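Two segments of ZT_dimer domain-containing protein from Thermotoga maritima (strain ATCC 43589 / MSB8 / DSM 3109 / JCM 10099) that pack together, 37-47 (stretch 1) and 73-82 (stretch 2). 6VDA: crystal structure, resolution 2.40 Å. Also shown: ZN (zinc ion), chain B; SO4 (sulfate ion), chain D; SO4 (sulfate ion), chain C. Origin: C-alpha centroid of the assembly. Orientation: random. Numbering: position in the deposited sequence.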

ATOM      1  N   GLY A  37      -1.522 -21.606   9.133  1.00126.01           N
ATOM      2  CA  GLY A  37      -0.724 -22.659   9.787  1.00130.29           C
ATOM      3  C   GLY A  37      -0.038 -22.135  11.038  1.00128.31           C
ATOM      4  O   GLY A  37      -0.750 -21.650  11.942  1.00123.50           O
ATOM      5  N   THR A  38       1.297 -22.215  11.077  1.00130.38           N
ATOM      6  CA  THR A  38       2.161 -21.766  12.204  1.00128.17           C
ATOM      7  C   THR A  38       2.333 -20.239  12.161  1.00120.31           C
ATOM      8  O   THR A  38       2.399 -19.629  13.250  1.00115.60           O
ATOM      9  CB  THR A  38       3.515 -22.492  12.170  1.00129.41           C
ATOM     10  N   LYS A  39       2.365 -19.654  10.955  1.00117.08           N
ATOM     11  CA  LYS A  39       2.880 -18.282  10.687  1.00114.82           C
ATOM     12  C   LYS A  39       1.725 -17.276  10.529  1.00114.16           C
ATOM     13  O   LYS A  39       0.629 -17.690  10.100  1.00119.16           O
ATOM     14  CB  LYS A  39       3.773 -18.326   9.444  1.00114.52           C
ATOM     15  N   TYR A  40       1.984 -15.998  10.848  1.00109.87           N
ATOM     16  CA  TYR A  40       1.015 -14.862  10.856  1.00108.02           C
ATOM     17  C   TYR A  40       1.402 -13.786   9.825  1.00101.52           C
ATOM     18  O   TYR A  40       2.603 -13.486   9.673  1.00 99.33           O
ATOM     19  CB  TYR A  40       0.962 -14.196  12.236  1.00107.60           C
ATOM     20  CG  TYR A  40       0.186 -14.947  13.287  1.00113.79           C
ATOM     21  CD1 TYR A  40      -1.194 -14.842  13.366  1.00115.17           C
ATOM     22  CD2 TYR A  40       0.829 -15.750  14.216  1.00115.85           C
ATOM     23  CE1 TYR A  40      -1.918 -15.525  14.332  1.00118.98           C
ATOM     24  CE2 TYR A  40       0.121 -16.439  15.189  1.00118.28           C
ATOM     25  CZ  TYR A  40      -1.258 -16.324  15.250  1.00119.65           C
ATOM     26  OH  TYR A  40      -1.964 -16.998  16.204  1.00123.27           O
ATOM     27  N   PHE A  41       0.400 -13.183   9.177  1.00 97.63           N
ATOM     28  CA  PHE A  41       0.546 -12.094   8.173  1.00 95.55           C
ATOM     29  C   PHE A  41      -0.050 -10.796   8.730  1.00 87.82           C
ATOM     30  O   PHE A  41      -1.230 -10.775   9.114  1.00 89.12           O
ATOM     31  CB  PHE A  41      -0.119 -12.491   6.854  1.00 99.09           C
ATOM     32  CG  PHE A  41       0.547 -13.644   6.149  1.00102.78           C
ATOM     33  CD1 PHE A  41       0.344 -14.949   6.577  1.00107.14           C
ATOM     34  CD2 PHE A  41       1.383 -13.426   5.062  1.00104.74           C
ATOM     35  CE1 PHE A  41       0.961 -16.012   5.933  1.00109.06           C
ATOM     36  CE2 PHE A  41       1.997 -14.488   4.417  1.00107.86           C
ATOM     37  CZ  PHE A  41       1.788 -15.778   4.855  1.00109.98           C
ATOM     38  N   ILE A  42       0.750  -9.731   8.755  1.00 85.05           N
ATOM     39  CA  ILE A  42       0.392  -8.443   9.414  1.00 83.58           C
ATOM     40  C   ILE A  42       0.296  -7.341   8.363  1.00 81.58           C
ATOM     41  O   ILE A  42       1.231  -7.190   7.553  1.00 79.26           O
ATOM     42  CB  ILE A  42       1.402  -8.072  10.511  1.00 83.63           C
ATOM     43  CG1 ILE A  42       1.449  -9.146  11.597  1.00 85.73           C
ATOM     44  CG2 ILE A  42       1.083  -6.697  11.084  1.00 83.58           C
ATOM     45  CD1 ILE A  42       2.642  -9.023  12.493  1.00 90.11           C
ATOM     46  N   GLU A  43      -0.791  -6.581   8.432  1.00 81.01           N
ATOM     47  CA  GLU A  43      -1.058  -5.414   7.561  1.00 83.54           C
ATOM     48  C   GLU A  43      -1.431  -4.231   8.456  1.00 79.40           C
ATOM     49  O   GLU A  43      -2.046  -4.462   9.513  1.00 79.23           O
ATOM     50  CB  GLU A  43      -2.149  -5.808   6.574  1.00 89.01           C
ATOM     51  CG  GLU A  43      -2.747  -4.653   5.808  1.00 93.20           C
ATOM     52  CD  GLU A  43      -3.638  -5.144   4.683  1.00 99.37           C
ATOM     53  OE1 GLU A  43      -3.378  -4.766   3.527  1.00104.62           O
ATOM     54  OE2 GLU A  43      -4.569  -5.933   4.968  1.00103.32           O
ATOM     55  N   MET A  44      -1.045  -3.015   8.075  1.00 76.85           N
ATOM     56  CA  MET A  44      -1.343  -1.806   8.879  1.00 71.92           C
ATOM     57  C   MET A  44      -1.250  -0.551   8.007  1.00 73.76           C
ATOM     58  O   MET A  44      -0.582  -0.587   6.957  1.00 75.59           O
ATOM     59  CB  MET A  44      -0.377  -1.696  10.063  1.00 73.56           C
ATOM     60  CG  MET A  44       1.064  -1.395   9.683  1.00 74.36           C
ATOM     61  SD  MET A  44       2.172  -1.465  11.122  1.00 80.38           S
ATOM     62  CE  MET A  44       2.367  -3.233  11.326  1.00 80.28           C
ATOM     63  N   ASP A  45      -1.920   0.516   8.436  1.00 73.19           N
ATOM     64  CA  ASP A  45      -1.701   1.892   7.929  1.00 73.15           C
ATOM     65  C   ASP A  45      -0.880   2.633   8.980  1.00 71.33           C
ATOM     66  O   ASP A  45      -1.148   2.414  10.168  1.00 70.52           O
ATOM     67  CB  ASP A  45      -3.023   2.612   7.667  1.00 75.43           C
ATOM     68  CG  ASP A  45      -3.829   1.993   6.541  1.00 75.51           C
ATOM     69  OD1 ASP A  45      -3.390   0.962   6.023  1.00 76.51           O
ATOM     70  OD2 ASP A  45      -4.881   2.558   6.189  1.00 76.45           O
ATOM     71  N   ILE A  46       0.097   3.436   8.557  1.00 69.69           N
ATOM     72  CA  ILE A  46       0.769   4.433   9.439  1.00 69.78           C
ATOM     73  C   ILE A  46       0.617   5.809   8.796  1.00 68.20           C
ATOM     74  O   ILE A  46       0.442   5.881   7.571  1.00 71.18           O
ATOM     75  CB  ILE A  46       2.248   4.070   9.707  1.00 67.84           C
ATOM     76  CG1 ILE A  46       3.085   4.072   8.424  1.00 66.58           C
ATOM     77  CG2 ILE A  46       2.351   2.750  10.455  1.00 66.28           C
ATOM     78  CD1 ILE A  46       4.573   4.051   8.667  1.00 68.40           C
ATOM     79  N   GLU A  47       0.723   6.857   9.607  1.00 72.74           N
ATOM     80  CA  GLU A  47       0.789   8.262   9.146  1.00 73.21           C
ATOM     81  C   GLU A  47       2.200   8.810   9.386  1.00 74.43           C
ATOM     82  O   GLU A  47       2.811   8.493  10.432  1.00 74.31           O
ATOM     83  CB  GLU A  47      -0.289   9.072   9.858  1.00 75.14           C
ATOM     84  CG  GLU A  47      -1.681   8.693   9.412  1.00 76.24           C
ATOM     85  CD  GLU A  47      -2.786   9.450  10.119  1.00 78.83           C
ATOM     86  OE1 GLU A  47      -2.617  10.660  10.354  1.00 83.50           O
ATOM     87  OE2 GLU A  47      -3.804   8.822  10.434  1.00 79.34           O
ATOM     88  N   ASP A  73       9.183 -14.746  15.745  1.00 98.83           N
ATOM     89  CA  ASP A  73       9.648 -15.741  14.742  1.00 99.92           C
ATOM     90  C   ASP A  73       8.442 -16.384  14.037  1.00 96.91           C
ATOM     91  O   ASP A  73       8.678 -17.247  13.173  1.00 95.26           O
ATOM     92  CB  ASP A  73      10.566 -16.790  15.380  1.00105.05           C
ATOM     93  CG  ASP A  73       9.925 -17.594  16.502  1.00108.06           C
ATOM     94  OD1 ASP A  73       9.871 -17.079  17.640  1.00106.48           O
ATOM     95  OD2 ASP A  73       9.485 -18.725  16.226  1.00109.54           O
ATOM     96  N   ASP A  74       7.209 -15.978  14.368  1.00 93.89           N
ATOM     97  CA  ASP A  74       5.956 -16.559  13.806  1.00 95.76           C
ATOM     98  C   ASP A  74       5.247 -15.555  12.883  1.00 94.23           C
ATOM     99  O   ASP A  74       4.148 -15.887  12.411  1.00 92.77           O
ATOM    100  CB  ASP A  74       5.026 -17.060  14.914  1.00 97.08           C
ATOM    101  CG  ASP A  74       4.617 -16.001  15.920  1.00 95.28           C
ATOM    102  OD1 ASP A  74       5.228 -14.919  15.912  1.00 95.35           O
ATOM    103  OD2 ASP A  74       3.691 -16.270  16.703  1.00 96.16           O
ATOM    104  N   ILE A  75       5.847 -14.387  12.619  1.00 95.19           N
ATOM    105  CA  ILE A  75       5.368 -13.421  11.584  1.00 92.17           C
ATOM    106  C   ILE A  75       6.069 -13.753  10.263  1.00 92.87           C
ATOM    107  O   ILE A  75       7.307 -13.699  10.227  1.00 93.27           O
ATOM    108  CB  ILE A  75       5.614 -11.958  12.004  1.00 89.90           C
ATOM    109  CG1 ILE A  75       4.862 -11.599  13.286  1.00 88.63           C
ATOM    110  CG2 ILE A  75       5.263 -11.007  10.868  1.00 87.96           C
ATOM    111  CD1 ILE A  75       5.277 -10.275  13.888  1.00 87.51           C
ATOM    112  N   GLU A  76       5.289 -14.066   9.225  1.00 95.33           N
ATOM    113  CA  GLU A  76       5.773 -14.482   7.881  1.00 99.09           C
ATOM    114  C   GLU A  76       6.025 -13.232   7.022  1.00 97.99           C
ATOM    115  O   GLU A  76       7.055 -13.208   6.324  1.00101.33           O
ATOM    116  CB  GLU A  76       4.757 -15.436   7.243  1.00102.90           C
ATOM    117  CG  GLU A  76       5.161 -15.953   5.872  1.00108.45           C
ATOM    118  CD  GLU A  76       6.369 -16.878   5.841  1.00113.02           C
ATOM    119  OE1 GLU A  76       6.613 -17.581   6.846  1.00116.90           O
ATOM    120  OE2 GLU A  76       7.062 -16.896   4.805  1.00115.30           O
ATOM    121  N   ASP A  77       5.130 -12.235   7.065  1.00 92.24           N
ATOM    122  CA  ASP A  77       5.302 -10.958   6.317  1.00 89.62           C
ATOM    123  C   ASP A  77       4.523  -9.807   6.978  1.00 86.93           C
ATOM    124  O   ASP A  77       3.595 -10.069   7.775  1.00 84.70           O
ATOM    125  CB  ASP A  77       4.890 -11.115   4.853  1.00 91.28           C
ATOM    126  CG  ASP A  77       5.649 -10.202   3.907  1.00 91.49           C
ATOM    127  OD1 ASP A  77       6.246  -9.216   4.389  1.00 88.05           O
ATOM    128  OD2 ASP A  77       5.647 -10.487   2.694  1.00 96.81           O
ATOM    129  N   VAL A  78       4.911  -8.572   6.650  1.00 80.28           N
ATOM    130  CA  VAL A  78       4.293  -7.319   7.166  1.00 79.77           C
ATOM    131  C   VAL A  78       4.232  -6.320   6.021  1.00 79.66           C
ATOM    132  O   VAL A  78       5.305  -5.974   5.511  1.00 79.70           O
ATOM    133  CB  VAL A  78       5.083  -6.720   8.342  1.00 79.71           C
ATOM    134  CG1 VAL A  78       4.409  -5.458   8.865  1.00 77.16           C
ATOM    135  CG2 VAL A  78       5.303  -7.740   9.450  1.00 80.72           C
ATOM    136  N   THR A  79       3.027  -5.882   5.656  1.00 83.33           N
ATOM    137  CA  THR A  79       2.780  -4.835   4.632  1.00 83.16           C
ATOM    138  C   THR A  79       2.246  -3.588   5.343  1.00 81.25           C
ATOM    139  O   THR A  79       1.296  -3.721   6.162  1.00 78.62           O
ATOM    140  CB  THR A  79       1.838  -5.328   3.525  1.00 88.46           C
ATOM    141  OG1 THR A  79       0.548  -5.533   4.098  1.00 92.65           O
ATOM    142  CG2 THR A  79       2.313  -6.605   2.869  1.00 90.51           C
ATOM    143  N   ILE A  80       2.844  -2.436   5.021  1.00 75.78           N
ATOM    144  CA  ILE A  80       2.610  -1.125   5.685  1.00 75.77           C
ATOM    145  C   ILE A  80       2.224  -0.106   4.618  1.00 74.68           C
ATOM    146  O   ILE A  80       3.060   0.180   3.762  1.00 78.32           O
ATOM    147  CB  ILE A  80       3.869  -0.679   6.448  1.00 74.42           C
ATOM    148  CG1 ILE A  80       4.353  -1.770   7.404  1.00 76.97           C
ATOM    149  CG2 ILE A  80       3.617   0.636   7.168  1.00 74.69           C
ATOM    150  CD1 ILE A  80       5.706  -1.494   8.003  1.00 79.61           C
ATOM    151  N   HIS A  81       1.013   0.437   4.707  1.00 75.22           N
ATOM    152  CA  HIS A  81       0.517   1.557   3.870  1.00 76.45           C
ATOM    153  C   HIS A  81       0.890   2.874   4.559  1.00 76.01           C
ATOM    154  O   HIS A  81       0.747   2.959   5.802  1.00 77.25           O
ATOM    155  CB  HIS A  81      -0.979   1.360   3.613  1.00 80.86           C
ATOM    156  CG  HIS A  81      -1.284  -0.017   3.126  1.00 88.62           C
ATOM    157  ND1 HIS A  81      -2.008  -0.930   3.882  1.00 92.03           N
ATOM    158  CD2 HIS A  81      -0.913  -0.665   1.996  1.00 90.23           C
ATOM    159  CE1 HIS A  81      -2.103  -2.064   3.219  1.00 92.13           C
ATOM    160  NE2 HIS A  81      -1.434  -1.929   2.058  1.00 93.85           N
ATOM    161  N   VAL A  82       1.413   3.838   3.799  1.00 73.80           N
ATOM    162  CA  VAL A  82       1.874   5.153   4.341  1.00 74.78           C
ATOM    163  C   VAL A  82       0.893   6.246   3.901  1.00 75.83           C
ATOM    164  O   VAL A  82       0.562   6.297   2.705  1.00 76.90           O
ATOM    165  CB  VAL A  82       3.318   5.460   3.907  1.00 75.77           C
ATOM    166  CG1 VAL A  82       3.692   6.906   4.181  1.00 77.21           C
ATOM    167  CG2 VAL A  82       4.305   4.507   4.571  1.00 76.26           C
TER
HETATM  168 ZN    ZN B 401      -5.387   4.627   6.707  1.00 88.32          ZN
HETATM  169  S   SO4 D 403       1.174   2.830   0.289  0.50 78.39           S
HETATM  170  O1  SO4 D 403       1.464   1.419   0.284  0.50 79.67           O
HETATM  171  O2  SO4 D 403       1.289   3.350  -1.046  0.50 78.46           O
HETATM  172  O3  SO4 D 403      -0.164   3.036   0.772  0.50 78.69           O
HETATM  173  O4  SO4 D 403       2.102   3.510   1.149  0.50 77.50           O
HETATM  174  S   SO4 C 403       2.060   2.274  -0.237  0.50 78.39           S
HETATM  175  O1  SO4 C 403       0.661   1.934  -0.250  0.50 79.67           O
HETATM  176  O2  SO4 C 403       2.469   2.580   1.107  0.50 78.46           O
HETATM  177  O3  SO4 C 403       2.822   1.159  -0.730  0.50 78.69           O
HETATM  178  O4  SO4 C 403       2.287   3.416  -1.079  0.50 77.50           O

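Parallel β-strands are joined by a ladder in which one residue of a strand bonds to two residues of its neighbour, and this pair from a Thermotoga maritima protein illustrates the rule. Strands 39-47 and 75-82 run in the same direction, 15° apart. From stretch 1, Tyr40, Ile42, Met44 and Ile46 do the bonding. Tyr40 N donates to Asp74 O (2.7 Å) and Tyr40 O accepts from Glu76 N (2.8 Å); Ile42 N reaches Asp77 O (3.0 Å) while Ile42 O receives Thr79 N (2.9 Å). Met44 repeats the pattern, its N to Thr79 O (3.1 Å) and its O from His81 N (2.9 Å), and Ile46 N closes the series on His81 O (2.9 Å). Between Asp74 and Thr79 the partner spacing lengthens from two residues to three, since Glu76 supplies its N and Asp77 its O.

One side-chain hydrogen bond reinforces the ladder. His81 ND1 donates to Asp45 OD1 at 3.2 Å, and Asp45 OD2 binds the zinc ion at 2.2 Å, so a single carboxylate links the neighbouring strand to the metal. Glu43 lies on the same face, its OE1 3.0 Å from His81 CE1 at the ring edge. Beyond the ladder, Val82 N donates to O4 of the chain D sulfate (2.8 Å), probably a crystallisation component.

Side chains alternate along stretch 1, so Tyr40, Ile42, Met44 and Ile46 share one face, and the last three build an apolar layer with stretch 2. There Ile42 CD1 meets Ile75 CD1 at a tight 3.2 Å, Met44 CE rests 3.9 Å from Val78 CG1, and Ile46 CG1 approaches Ile80 CG2 at 3.7 Å. On the face of Glu43 and Asp45, the Phe41 ring receives Glu76 CB over its face, 4.0 Å from the ring centroid, a CH-π contact that uses the aliphatic part of an acidic side chain. Altogether the pairing buries 892 Å².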